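Local coordinates for truncated hemoglobin from geobacillus stearothermophilus (Geobacillus stearothermophilus, PDB 2BKM), which binds haem and, at it, molecular oxygen, and probably serves in oxygen storage or transport as a truncated haemoglobin, at residues T53-G58 with H111-T116. Sequence-based numbering, arbitrary orientation.
Sequences TQYLGG and HRLVLT. With HEM (protoporphyrin IX containing Fe), chain D.
Tyr55 O, at the end of helix 42-55, is gripped by both terminal nitrogens of Arg112 on helix 104-120. The bond from Arg112 NH1 to Tyr55 O is 2.7 Å long but bent, with an N-H...O angle of 132°; the second, from NH2, is weak. The two side chains slide past each other in opposite directions, and the guanidinium lies over the ring with NH2 above its centre. The planes are 20° apart. Arg112 CZ stands over the face, 4.0 Å from the Tyr55 ring centroid, a flat stack that is also a cation-pi contact. HEM CBC approaches the opposite face, toward the rim. CG of Tyr55 is anti to the backbone N (chi1 -178°); at the far end of the ring, Tyr55 OH and Thr116 OG1 meet tip to tip in a 2.7 Å hydrogen bond. Leu113 CD2 fills in obliquely, 3.6 Å from Tyr55 CE1 and also against HEM CBC. An alanine at Tyr55 would probably leave the guanidinium, still bonded to the backbone carbonyl, freer to turn, and open a gap beside the haem vinyl. Carbonyl and ring thus hold a cationic group at two points, and the ring, between guanidinium and vinyl, joins helix 42-55 to the haem-pocket wall.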
loop_
_atom_site.group_PDB
_atom_site.type_symbol
_atom_site.label_atom_id
_atom_site.label_comp_id
_atom_site.label_asym_id
_atom_site.label_seq_id
_atom_site.Cartn_x
_atom_site.Cartn_y
_atom_site.Cartn_z
ATOM N N THR A 53 -4.036 -7.508 3.476
ATOM C CA THR A 53 -4.923 -8.357 4.269
ATOM C C THR A 53 -4.263 -8.694 5.601
ATOM O O THR A 53 -4.831 -8.501 6.665
ATOM C CB THR A 53 -5.245 -9.637 3.452
ATOM O OG1 THR A 53 -6.018 -9.249 2.308
ATOM C CG2 THR A 53 -6.019 -10.626 4.340
ATOM N N GLN A 54 -3.032 -9.170 5.529
ATOM C CA GLN A 54 -2.300 -9.533 6.717
ATOM C C GLN A 54 -1.969 -8.322 7.573
ATOM O O GLN A 54 -2.102 -8.359 8.772
ATOM C CB GLN A 54 -1.064 -10.286 6.223
ATOM C CG GLN A 54 -0.003 -10.630 7.198
ATOM C CD GLN A 54 1.055 -11.449 6.508
ATOM O OE1 GLN A 54 0.759 -12.253 5.626
ATOM N NE2 GLN A 54 2.301 -11.248 6.903
ATOM N N TYR A 55 -1.550 -7.246 6.922
ATOM C CA TYR A 55 -1.177 -6.033 7.599
ATOM C C TYR A 55 -2.312 -5.476 8.413
ATOM O O TYR A 55 -2.080 -4.895 9.468
ATOM C CB TYR A 55 -0.869 -5.056 6.500
ATOM C CG TYR A 55 -0.390 -3.672 6.828
ATOM C CD1 TYR A 55 -1.247 -2.577 6.700
ATOM C CD2 TYR A 55 0.926 -3.451 7.170
ATOM C CE1 TYR A 55 -0.798 -1.310 6.852
ATOM C CE2 TYR A 55 1.406 -2.153 7.327
ATOM C CZ TYR A 55 0.523 -1.096 7.168
ATOM O OH TYR A 55 0.995 0.175 7.316
ATOM N N LEU A 56 -3.538 -5.667 7.924
ATOM C CA LEU A 56 -4.709 -5.121 8.602
ATOM C C LEU A 56 -5.244 -6.024 9.682
ATOM O O LEU A 56 -6.264 -5.701 10.293
ATOM C CB LEU A 56 -5.784 -4.839 7.573
ATOM C CG LEU A 56 -5.627 -3.647 6.613
ATOM C CD1 LEU A 56 -6.442 -3.909 5.409
ATOM C CD2 LEU A 56 -6.189 -2.444 7.280
ATOM N N GLY A 57 -4.637 -7.206 9.840
ATOM C CA GLY A 57 -5.096 -8.130 10.884
ATOM C C GLY A 57 -5.964 -9.240 10.319
ATOM O O GLY A 57 -6.570 -10.019 11.065
ATOM N N GLY A 58 -6.070 -9.321 9.003
ATOM C CA GLY A 58 -6.770 -10.429 8.373
ATOM C C GLY A 58 -5.850 -11.639 8.324
ATOM O O GLY A 58 -4.753 -11.642 8.916
ATOM N N HIS A 111 -2.971 6.058 8.140
ATOM C CA HIS A 111 -1.853 6.466 8.991
ATOM C C HIS A 111 -0.868 5.340 9.169
ATOM O O HIS A 111 0.329 5.593 9.231
ATOM C CB HIS A 111 -2.372 6.971 10.323
ATOM C CG HIS A 111 -3.100 8.245 10.172
ATOM N ND1 HIS A 111 -4.100 8.630 11.041
ATOM C CD2 HIS A 111 -3.019 9.216 9.227
ATOM C CE1 HIS A 111 -4.595 9.791 10.640
ATOM N NE2 HIS A 111 -3.940 10.189 9.556
ATOM N N ARG A 112 -1.338 4.107 9.221
ATOM C CA ARG A 112 -0.374 2.996 9.298
ATOM C C ARG A 112 0.461 3.021 8.037
ATOM O O ARG A 112 1.662 2.859 8.113
ATOM C CB ARG A 112 -1.107 1.672 9.410
ATOM C CG ARG A 112 -1.757 1.506 10.760
ATOM C CD ARG A 112 -2.190 0.110 11.039
ATOM N NE ARG A 112 -1.107 -0.849 10.882
ATOM C CZ ARG A 112 -1.316 -2.153 10.753
ATOM N NH1 ARG A 112 -2.564 -2.649 10.831
ATOM N NH2 ARG A 112 -0.289 -2.957 10.555
ATOM N N LEU A 113 -0.196 3.259 6.898
ATOM C CA LEU A 113 0.553 3.272 5.639
ATOM C C LEU A 113 1.527 4.433 5.570
ATOM O O LEU A 113 2.605 4.290 4.983
ATOM C CB LEU A 113 -0.416 3.344 4.479
ATOM C CG LEU A 113 -1.310 2.120 4.287
ATOM C CD1 LEU A 113 -2.253 2.427 3.168
ATOM C CD2 LEU A 113 -0.496 0.874 3.994
ATOM N N VAL A 114 1.179 5.585 6.144
ATOM C CA VAL A 114 2.118 6.728 6.190
ATOM C C VAL A 114 3.343 6.295 6.947
ATOM O O VAL A 114 4.458 6.576 6.498
ATOM C CB VAL A 114 1.455 7.938 6.890
ATOM C CG1 VAL A 114 2.455 9.008 7.145
ATOM C CG2 VAL A 114 0.265 8.445 6.047
ATOM N N LEU A 115 3.174 5.597 8.063
ATOM C CA LEU A 115 4.338 5.155 8.831
ATOM C C LEU A 115 5.149 4.119 8.055
ATOM O O LEU A 115 6.382 4.186 8.001
ATOM C CB LEU A 115 3.911 4.626 10.198
ATOM C CG LEU A 115 3.260 5.651 11.132
ATOM C CD1 LEU A 115 4.411 6.475 11.774
ATOM C CD2 LEU A 115 2.295 6.585 10.526
ATOM N N THR A 116 4.478 3.156 7.446
ATOM C CA THR A 116 5.208 2.115 6.678
ATOM C C THR A 116 5.938 2.776 5.529
ATOM O O THR A 116 7.107 2.485 5.282
ATOM C CB THR A 116 4.242 1.043 6.217
ATOM O OG1 THR A 116 3.622 0.515 7.406
ATOM C CG2 THR A 116 5.021 -0.069 5.474
HETATM C CHA HEM D . 6.916 -4.166 -3.732
HETATM C CHB HEM D . 7.660 0.513 -4.583
HETATM C CHC HEM D . 5.743 1.498 -0.241
HETATM C CHD HEM D . 4.123 -3.011 0.049
HETATM C C1A HEM D . 7.227 -2.972 -4.318
HETATM C C2A HEM D . 7.847 -2.864 -5.621
HETATM C C3A HEM D . 8.051 -1.568 -5.853
HETATM C C4A HEM D . 7.578 -0.833 -4.710
HETATM C CMA HEM D . 8.672 -0.958 -7.124
HETATM C CAA HEM D . 8.168 -4.040 -6.559
HETATM C CBA HEM D . 6.872 -4.603 -7.111
HETATM C CGA HEM D . 7.030 -5.966 -7.756
HETATM O O1A HEM D . 8.182 -6.488 -7.924
HETATM O O2A HEM D . 5.986 -6.583 -8.089
HETATM C C1B HEM D . 7.247 1.165 -3.457
HETATM C C2B HEM D . 7.421 2.581 -3.205
HETATM C C3B HEM D . 6.921 2.833 -2.000
HETATM C C4B HEM D . 6.387 1.621 -1.424
HETATM C CMB HEM D . 8.041 3.610 -4.175
HETATM C CAB HEM D . 6.885 4.201 -1.338
HETATM C CBB HEM D . 6.977 4.363 -0.012
HETATM C C1C HEM D . 5.054 0.382 0.183
HETATM C C2C HEM D . 4.122 0.333 1.284
HETATM C C3C HEM D . 3.704 -0.939 1.331
HETATM C C4C HEM D . 4.337 -1.689 0.276
HETATM C CMC HEM D . 3.707 1.515 2.209
HETATM C CAC HEM D . 2.668 -1.587 2.264
HETATM C CBC HEM D . 2.108 -1.003 3.314
HETATM C C1D HEM D . 4.759 -3.728 -0.915
HETATM C C2D HEM D . 4.655 -5.161 -1.039
HETATM C C3D HEM D . 5.527 -5.507 -2.191
HETATM C C4D HEM D . 6.109 -4.265 -2.636
HETATM C CMD HEM D . 3.793 -6.103 -0.187
HETATM C CAD HEM D . 5.768 -6.896 -2.751
HETATM C CBD HEM D . 7.074 -7.454 -2.171
HETATM C CGD HEM D . 7.329 -8.763 -2.881
HETATM O O1D HEM D . 7.846 -8.766 -4.046
HETATM O O2D HEM D . 6.935 -9.800 -2.282
HETATM N NA HEM D . 7.085 -1.705 -3.794
HETATM N NB HEM D . 6.622 0.633 -2.347
HETATM N NC HEM D . 5.143 -0.849 -0.421
HETATM N ND HEM D . 5.620 -3.239 -1.880
HETATM FE FE HEM D . 6.132 -1.297 -2.097
#